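Local coordinates for protein mycosin-1 (PDB 4KB5) that is a membrane-anchored subtilisin-like serine protease that cleaves EspB and may regulate ESX-1 secretion and virulence in mycobacteria, at residues 158-163 and 193-198; 50-55 and 120-125; 334-339 and 374-379. All coordinates share one frame; numbering follows the deposited sequence.

Interaction 1 (158-163 and 193-198)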
loop_
_atom_site.group_PDB
_atom_site.type_symbol
_atom_site.label_atom_id
_atom_site.label_comp_id
_atom_site.label_asym_id
_atom_site.label_seq_id
_atom_site.Cartn_x
_atom_site.Cartn_y
_atom_site.Cartn_z
ATOM N N SER A 158 -13.386 7.989 -4.756
ATOM C CA SER A 158 -12.416 6.956 -4.442
ATOM C C SER A 158 -12.084 6.929 -2.940
ATOM O O SER A 158 -12.073 5.859 -2.321
ATOM C CB SER A 158 -11.168 7.135 -5.286
ATOM O OG SER A 158 -10.273 6.080 -5.012
ATOM N N ILE A 159 -11.860 8.109 -2.352
ATOM C CA ILE A 159 -11.662 8.239 -0.893
ATOM C C ILE A 159 -12.810 7.651 -0.070
ATOM O O ILE A 159 -12.580 6.899 0.885
ATOM C CB ILE A 159 -11.374 9.717 -0.482
ATOM C CG1 ILE A 159 -9.896 10.037 -0.754
ATOM C CG2 ILE A 159 -11.688 9.954 0.995
ATOM C CD1 ILE A 159 -9.567 11.512 -0.899
ATOM N N ARG A 160 -14.048 7.982 -0.438
ATOM C CA ARG A 160 -15.204 7.455 0.295
ATOM C C ARG A 160 -15.365 5.947 0.148
ATOM O O ARG A 160 -15.740 5.268 1.106
ATOM C CB ARG A 160 -16.500 8.173 -0.106
ATOM C CG ARG A 160 -16.600 9.620 0.392
ATOM C CD ARG A 160 -17.967 10.237 0.096
ATOM N NE ARG A 160 -18.278 10.228 -1.333
ATOM C CZ ARG A 160 -17.973 11.204 -2.180
ATOM N NH1 ARG A 160 -17.346 12.297 -1.764
ATOM N NH2 ARG A 160 -18.296 11.091 -3.458
ATOM N N SER A 161 -15.094 5.407 -1.042
ATOM C CA SER A 161 -15.191 3.946 -1.188
ATOM C C SER A 161 -14.039 3.248 -0.460
ATOM O O SER A 161 -14.234 2.202 0.152
ATOM C CB SER A 161 -15.287 3.517 -2.654
ATOM O OG SER A 161 -14.095 3.826 -3.344
ATOM N N LEU A 162 -12.851 3.854 -0.474
ATOM C CA LEU A 162 -11.719 3.293 0.291
ATOM C C LEU A 162 -12.059 3.131 1.770
ATOM O O LEU A 162 -11.829 2.065 2.369
ATOM C CB LEU A 162 -10.472 4.153 0.121
ATOM C CG LEU A 162 -9.249 3.651 0.915
ATOM C CD1 LEU A 162 -8.794 2.271 0.422
ATOM C CD2 LEU A 162 -8.117 4.666 0.820
ATOM N N ALA A 163 -12.658 4.173 2.346
ATOM C CA ALA A 163 -13.089 4.150 3.748
ATOM C C ALA A 163 -13.959 2.941 4.071
ATOM O O ALA A 163 -13.747 2.249 5.071
ATOM C CB ALA A 163 -13.821 5.447 4.104
ATOM N N GLU A 193 -12.613 14.102 4.025
ATOM C CA GLU A 193 -11.987 12.794 4.215
ATOM C C GLU A 193 -12.318 12.191 5.549
ATOM O O GLU A 193 -11.665 11.224 5.956
ATOM C CB GLU A 193 -10.467 12.945 4.230
ATOM C CG GLU A 193 -9.788 12.969 2.895
ATOM C CD GLU A 193 -8.307 12.652 3.015
ATOM O OE1 GLU A 193 -7.533 13.179 2.183
ATOM O OE2 GLU A 193 -7.925 11.891 3.942
ATOM N N THR A 194 -13.277 12.775 6.266
ATOM C CA THR A 194 -13.508 12.386 7.652
ATOM C C THR A 194 -13.888 10.915 7.802
ATOM O O THR A 194 -13.593 10.306 8.834
ATOM C CB THR A 194 -14.546 13.288 8.378
ATOM O OG1 THR A 194 -15.749 13.353 7.612
ATOM C CG2 THR A 194 -14.016 14.706 8.569
ATOM N N SER A 195 -14.548 10.341 6.793
ATOM C CA SER A 195 -14.934 8.932 6.896
ATOM C C SER A 195 -13.706 8.028 6.765
ATOM O O SER A 195 -13.635 6.990 7.422
ATOM C CB SER A 195 -16.021 8.540 5.876
ATOM O OG SER A 195 -15.522 8.637 4.554
ATOM N N LEU A 196 -12.737 8.440 5.955
ATOM C CA LEU A 196 -11.489 7.663 5.784
ATOM C C LEU A 196 -10.652 7.658 7.060
ATOM O O LEU A 196 -10.230 6.595 7.526
ATOM C CB LEU A 196 -10.667 8.171 4.598
ATOM C CG LEU A 196 -9.359 7.421 4.275
ATOM C CD1 LEU A 196 -9.564 5.910 4.130
ATOM C CD2 LEU A 196 -8.726 7.997 3.018
ATOM N N GLY A 197 -10.439 8.841 7.643
ATOM C CA GLY A 197 -9.739 8.944 8.931
ATOM C C GLY A 197 -10.429 8.105 9.992
ATOM O O GLY A 197 -9.776 7.403 10.770
ATOM N N ALA A 198 -11.763 8.156 10.021
ATOM C CA ALA A 198 -12.516 7.344 10.986
ATOM C C ALA A 198 -12.385 5.830 10.719
ATOM O O ALA A 198 -12.246 5.027 11.648
ATOM C CB ALA A 198 -13.987 7.767 11.000
HETATM O O HOH W 1 -16.911 6.748 3.272
#

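Interaction 2 (50-55 and 120-125)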
loop_
_atom_site.group_PDB
_atom_site.type_symbol
_atom_site.label_atom_id
_atom_site.label_comp_id
_atom_site.label_asym_id
_atom_site.label_seq_id
_atom_site.Cartn_x
_atom_site.Cartn_y
_atom_site.Cartn_z
ATOM N N LEU A 50 16.419 -8.151 0.004
ATOM C CA LEU A 50 15.698 -8.204 1.273
ATOM C C LEU A 50 15.967 -9.472 2.068
ATOM O O LEU A 50 15.368 -9.667 3.135
ATOM C CB LEU A 50 14.179 -8.081 1.023
ATOM C CG LEU A 50 13.662 -6.765 0.437
ATOM C CD1 LEU A 50 12.211 -6.930 -0.001
ATOM C CD2 LEU A 50 13.794 -5.634 1.456
ATOM N N ARG A 51 16.845 -10.339 1.553
ATOM C CA ARG A 51 17.196 -11.616 2.217
ATOM C C ARG A 51 15.956 -12.429 2.629
ATOM O O ARG A 51 15.833 -12.912 3.775
ATOM C CB ARG A 51 18.137 -11.392 3.419
ATOM C CG ARG A 51 19.240 -10.373 3.165
ATOM C CD ARG A 51 20.402 -10.481 4.146
ATOM N NE ARG A 51 20.150 -9.949 5.493
ATOM C CZ ARG A 51 20.218 -8.659 5.853
ATOM N NH1 ARG A 51 20.483 -7.706 4.960
ATOM N NH2 ARG A 51 19.990 -8.307 7.118
ATOM N N ILE A 52 15.041 -12.590 1.674
ATOM C CA ILE A 52 13.755 -13.235 1.942
ATOM C C ILE A 52 13.932 -14.678 2.409
ATOM O O ILE A 52 13.274 -15.105 3.367
ATOM C CB ILE A 52 12.787 -13.079 0.739
ATOM C CG1 ILE A 52 12.439 -11.587 0.570
ATOM C CG2 ILE A 52 11.537 -13.940 0.919
ATOM C CD1 ILE A 52 11.401 -11.242 -0.477
ATOM N N GLN A 53 14.841 -15.413 1.758
ATOM C CA GLN A 53 15.126 -16.797 2.127
ATOM C C GLN A 53 15.577 -16.919 3.588
ATOM O O GLN A 53 15.092 -17.785 4.322
ATOM C CB GLN A 53 16.161 -17.416 1.173
ATOM C CG GLN A 53 16.484 -18.875 1.477
ATOM C CD GLN A 53 17.226 -19.615 0.359
ATOM O OE1 GLN A 53 17.492 -20.814 0.482
ATOM N NE2 GLN A 53 17.557 -18.915 -0.729
ATOM N N GLU A 54 16.475 -16.034 4.008
ATOM C CA GLU A 54 16.912 -15.994 5.398
ATOM C C GLU A 54 15.737 -15.659 6.314
ATOM O O GLU A 54 15.475 -16.366 7.287
ATOM C CB GLU A 54 18.031 -14.967 5.580
ATOM C CG GLU A 54 18.455 -14.760 7.024
ATOM O OE1 GLU A 54 20.410 -13.597 6.323
ATOM O OE2 GLU A 54 20.580 -14.892 8.088
ATOM N N ALA A 55 15.032 -14.579 5.991
ATOM C CA ALA A 55 13.835 -14.158 6.767
ATOM C C ALA A 55 12.830 -15.289 6.996
ATOM O O ALA A 55 12.229 -15.397 8.069
ATOM C CB ALA A 55 13.138 -12.972 6.095
ATOM N N VAL A 120 9.307 -16.360 -4.971
ATOM C CA VAL A 120 8.436 -16.576 -3.817
ATOM C C VAL A 120 8.056 -15.207 -3.211
ATOM O O VAL A 120 8.841 -14.237 -3.279
ATOM C CB VAL A 120 9.054 -17.548 -2.776
ATOM C CG1 VAL A 120 10.341 -16.984 -2.155
ATOM C CG2 VAL A 120 8.048 -17.897 -1.693
ATOM N N GLY A 121 6.849 -15.129 -2.651
ATOM C CA GLY A 121 6.405 -13.944 -1.935
ATOM C C GLY A 121 7.060 -13.850 -0.557
ATOM O O GLY A 121 7.670 -14.816 -0.071
ATOM N N MET A 122 6.920 -12.690 0.079
ATOM C CA MET A 122 7.518 -12.448 1.398
ATOM C C MET A 122 6.987 -13.453 2.432
ATOM O O MET A 122 7.753 -14.003 3.237
ATOM C CB MET A 122 7.250 -10.991 1.818
ATOM C CG MET A 122 7.811 -10.588 3.169
ATOM S SD MET A 122 9.596 -10.302 3.173
ATOM C CE MET A 122 9.741 -8.956 2.007
ATOM N N ALA A 123 5.679 -13.710 2.383
ATOM C CA ALA A 123 5.004 -14.527 3.387
ATOM C C ALA A 123 4.078 -15.551 2.714
ATOM O O ALA A 123 2.855 -15.350 2.665
ATOM C CB ALA A 123 4.232 -13.635 4.356
ATOM N N PRO A 124 4.665 -16.663 2.206
ATOM C CA PRO A 124 3.952 -17.635 1.364
ATOM C C PRO A 124 2.905 -18.489 2.062
ATOM O O PRO A 124 2.233 -19.250 1.387
ATOM C CB PRO A 124 5.080 -18.534 0.815
ATOM C CG PRO A 124 6.178 -18.422 1.823
ATOM C CD PRO A 124 6.098 -17.009 2.349
ATOM N N ASP A 125 2.781 -18.389 3.384
ATOM C CA ASP A 125 1.733 -19.111 4.107
ATOM C C ASP A 125 0.509 -18.261 4.525
ATOM O O ASP A 125 -0.402 -18.786 5.170
ATOM C CB ASP A 125 2.298 -19.811 5.350
ATOM C CG ASP A 125 3.127 -21.050 5.020
ATOM O OD1 ASP A 125 2.830 -21.760 4.036
ATOM O OD2 ASP A 125 4.079 -21.326 5.779
#

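Interaction 3 (334-339 and 374-379)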
loop_
_atom_site.group_PDB
_atom_site.type_symbol
_atom_site.label_atom_id
_atom_site.label_comp_id
_atom_site.label_asym_id
_atom_site.label_seq_id
_atom_site.Cartn_x
_atom_site.Cartn_y
_atom_site.Cartn_z
ATOM N N PRO A 334 -0.708 -3.343 16.315
ATOM C CA PRO A 334 -0.316 -2.667 15.075
ATOM C C PRO A 334 0.772 -1.602 15.246
ATOM O O PRO A 334 1.729 -1.572 14.462
ATOM C CB PRO A 334 -1.621 -2.033 14.594
ATOM C CG PRO A 334 -2.683 -2.926 15.122
ATOM C CD PRO A 334 -2.174 -3.535 16.406
ATOM N N ALA A 335 0.631 -0.730 16.243
ATOM C CA ALA A 335 1.664 0.285 16.512
ATOM C C ALA A 335 3.035 -0.344 16.762
ATOM O O ALA A 335 4.054 0.151 16.283
ATOM C CB ALA A 335 1.267 1.186 17.692
ATOM N N GLN A 336 3.050 -1.431 17.520
ATOM C CA GLN A 336 4.286 -2.090 17.885
ATOM C C GLN A 336 4.914 -2.852 16.720
ATOM O O GLN A 336 6.139 -2.976 16.649
ATOM C CB GLN A 336 4.033 -3.022 19.073
ATOM C CG GLN A 336 3.682 -2.246 20.330
ATOM C CD GLN A 336 3.209 -3.127 21.461
ATOM O OE1 GLN A 336 2.689 -4.225 21.243
ATOM N NE2 GLN A 336 3.367 -2.634 22.689
ATOM N N ILE A 337 4.078 -3.376 15.823
ATOM C CA ILE A 337 4.571 -4.012 14.601
ATOM C C ILE A 337 5.220 -2.967 13.687
ATOM O O ILE A 337 6.347 -3.151 13.233
ATOM C CB ILE A 337 3.455 -4.813 13.883
ATOM C CG1 ILE A 337 3.136 -6.065 14.703
ATOM C CG2 ILE A 337 3.896 -5.191 12.465
ATOM C CD1 ILE A 337 1.832 -6.763 14.338
ATOM N N ILE A 338 4.534 -1.855 13.460
ATOM C CA ILE A 338 5.088 -0.737 12.683
ATOM C C ILE A 338 6.401 -0.216 13.297
ATOM O O ILE A 338 7.357 0.070 12.566
ATOM C CB ILE A 338 4.074 0.419 12.547
ATOM C CG1 ILE A 338 2.923 0.027 11.602
ATOM C CG2 ILE A 338 4.739 1.691 12.025
ATOM C CD1 ILE A 338 1.723 0.954 11.710
ATOM N N ASN A 339 6.446 -0.103 14.627
ATOM C CA ASN A 339 7.650 0.396 15.307
ATOM C C ASN A 339 8.854 -0.507 15.044
ATOM O O ASN A 339 9.943 -0.033 14.739
ATOM C CB ASN A 339 7.432 0.524 16.825
ATOM C CG ASN A 339 8.709 0.942 17.557
ATOM O OD1 ASN A 339 9.304 0.159 18.301
ATOM N ND2 ASN A 339 9.147 2.154 17.310
ATOM N N GLY A 374 7.609 -0.300 22.898
ATOM C CA GLY A 374 7.017 1.023 22.770
ATOM C C GLY A 374 5.525 0.990 23.052
ATOM O O GLY A 374 4.995 -0.039 23.446
ATOM N N PRO A 375 4.837 2.121 22.831
ATOM C CA PRO A 375 3.405 2.273 23.165
ATOM C C PRO A 375 2.504 1.306 22.377
ATOM O O PRO A 375 2.800 0.981 21.225
ATOM C CB PRO A 375 3.086 3.721 22.773
ATOM C CG PRO A 375 4.360 4.333 22.278
ATOM C CD PRO A 375 5.362 3.248 22.036
ATOM N N GLU A 376 1.416 0.863 22.997
ATOM C CA GLU A 376 0.501 -0.096 22.376
ATOM C C GLU A 376 -0.328 0.517 21.246
ATOM O O GLU A 376 -0.634 -0.155 20.269
ATOM C CB GLU A 376 -0.413 -0.726 23.422
ATOM C CG GLU A 376 0.321 -1.657 24.374
ATOM C CD GLU A 376 -0.606 -2.371 25.338
ATOM O OE1 GLU A 376 -1.821 -2.073 25.365
ATOM O OE2 GLU A 376 -0.116 -3.241 26.081
ATOM N N LYS A 377 -0.689 1.790 21.391
ATOM C CA LYS A 377 -1.393 2.511 20.339
ATOM C C LYS A 377 -0.648 3.783 20.034
ATOM O O LYS A 377 0.027 4.335 20.914
ATOM C CB LYS A 377 -2.842 2.801 20.741
ATOM C CG LYS A 377 -3.563 1.544 21.202
ATOM C CD LYS A 377 -5.063 1.607 21.037
ATOM C CE LYS A 377 -5.620 0.209 21.226
ATOM N NZ LYS A 377 -7.087 0.188 21.459
ATOM N N ALA A 378 -0.739 4.235 18.780
ATOM C CA ALA A 378 -0.107 5.486 18.380
ATOM C C ALA A 378 -0.524 6.609 19.338
ATOM O O ALA A 378 -1.713 6.864 19.500
ATOM C CB ALA A 378 -0.482 5.847 16.946
ATOM N N PRO A 379 0.455 7.284 19.966
ATOM C CA PRO A 379 0.148 8.399 20.874
ATOM C C PRO A 379 -0.533 9.561 20.149
ATOM O O PRO A 379 -0.247 9.815 18.966
ATOM C CB PRO A 379 1.529 8.847 21.376
ATOM C CG PRO A 379 2.452 7.710 21.079
ATOM C CD PRO A 379 1.907 7.060 19.834
HETATM O O HOH W 2 -1.948 -0.119 17.819
#

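Interaction 1 (158-163 and 193-198)
With CG anti to the backbone N in both Leu162 (chi1 179°) and Leu196 (chi1 -178°), each leucine sets its CG beside its own carbonyl carbon, and the methyls then meet between two neighbouring helices, where the two side chains cross obliquely. Leu162 CD2 lies 3.8 Å from Leu196 CD1, and the other methyl of Leu196, CD2, reaches across to Ile159 CG2 at 4.1 Å. Ile159 and Leu196 cross at about a right angle at this contact. Ile159 CG2 also rests 4.0 Å from Glu193 CG, and Ile159 CD1 lies near Glu193 CG and OE1 where the two chains cross. The backbones come nearest where the side chain is small: Ala163 CB is 3.6 Å from both Leu196 CA and Ser195 OG. The axes of these two helical stretches approach to 8.2 Å at an angle of 27°, a nearly parallel arrangement that suits successive crossover helices of the subtilisin α/β fold. Helix 154-171 leads into parallel strand 176-179, and helix 194-206 links that strand to its parallel neighbour 210-214 in a beta-alpha-beta crossover. Polar groups line the margins of the apolar seam. One water donates to Arg160 O and also hydrogen-bonds to Ser195 OG, 2.7 Å away, joining a helix carbonyl to the opposing serine. Buried Glu193, at the N-cap position, has its carboxylate surrounded: OE1 pairs with Tyr185 OH, while OE2 pairs with Tyr251 OH, Ser247 OG and Trp250 NE1, a setting consistent with an ionised group. Arg160 turns outward to a salt bridge with Asp20 of the N-terminal extension, and Pro13 of the same extension touches both Ala163 and Ser195.

Interaction 2 (50-55 and 120-125)
Gly121 O, which meets Ile52 CG2 at 4.1 Å, also takes a weak hydrogen bond from Gln56 NE2, and the same amide nitrogen bonds to Met122 O. Two successive carbonyls of the 120-125 loop thus converge on one side-chain nitrogen just beyond the short helix 52-55. Helix 45-49 closes in a Schellman motif at Arg51, which has positive phi and is also the N-cap residue of helix 52-55. The CB atoms of Leu50 and Ile52, on either side of the arginine in sequence, both point toward the loop. The methyl of Met122 rests against the CD1 methyls of both residues at once, from one side. Met122 CG stands anti to the backbone N, and bends at chi2 (76°) and chi3 (61°) turn the chain so that its methyl approaches both partners. Met122 CE touches Leu50 CD1 at 3.8 Å and lies equally close, 3.8 Å, to Ile52 CD1. The methionine crosses both side chains at about a right angle, and Met122 SD stays 4.1 Å from Ile52 CG1. Tyr317 and Leu324 of helix 311-328 also touch Met122, and Tyr317 reaches Leu50, so the methionine is buried where residues 50-55 and the loop before strand 127-132 meet helix 311-328. Arg51 itself points elsewhere, forming a salt bridge with Asp362. At the far margin of the contact, the other branch of Ile52 takes over: Ile52 CG2 lies 4.5 Å from Val120 CG1.

Interaction 3 (334-339 and 374-379)
Gln336 reaches from the first turn of its helix to the passing 374-379 chain, and its CG, CD and NE2 each find a neighbour there. Gln336 CB is still 4.7 Å from Pro375 O. Gln336 CG, lying beside the backbone N and anti to the carbonyl carbon, closes to 3.5 Å from Pro375 O. The chain then runs extended, which leaves Gln336 CD 4.1 Å from Gly374 O. At the tip, Gln336 NE2 donates to Gly374 O over 3.2 Å in a nearly straight bond, with an N-H...O angle of 167°. The acceptor sits almost in the glutamine's amide plane, 7° out of it, although the donor is tilted 33° from the plane of the glycine carbonyl. The other tip atom, OE1, turns back to accept from Thr333 N, just before the helix, so both ends of the amide are engaged and its rotation is fixed. Glu376 runs side by side with the glutamine, pointing the same way, and Glu376 CG lies 3.6 Å from Gln336 NE2. One residue earlier on the helix, Ala335 CB presses against the backbone, 3.5 Å from Glu376 O. That carbonyl also accepts a hydrogen bond from Thr333 OG1 and one from a water, which donates to Glu376 O at 2.8 Å while accepting from Ala335 N. The contact is thus a surface seam in which the C-terminal tail is tied to the start of a helix largely through its carbonyls. Lys377 NZ extends the tie to Asn205 O of helix 194-206. Beneath the seam, helix 334-343 packs through Ile337 on helix 311-328 and on Val210 of strand 210-214, which Pro334 also touches.

In the fold
Along the chain the three contacts come strictly in series, in the order 2, 1, 3. Interactions 1 and 2 lie on opposite sides of the chain's centre, their centres about 32 Å apart; the centre of interaction 3 is about 22 Å from that of interaction 1 and about 24 Å from that of interaction 2, and none touches another. Helix 311-328, which carries Ser312, the inferred charge-relay serine, near its start, is a common neighbour of interactions 2 and 3. Helix 194-206 supplies one side of interaction 1 and receives Lys377 from interaction 3. Local packing thus joins the N-terminal extension, the seven-stranded parallel subtilase core and the C-terminal tail into one body.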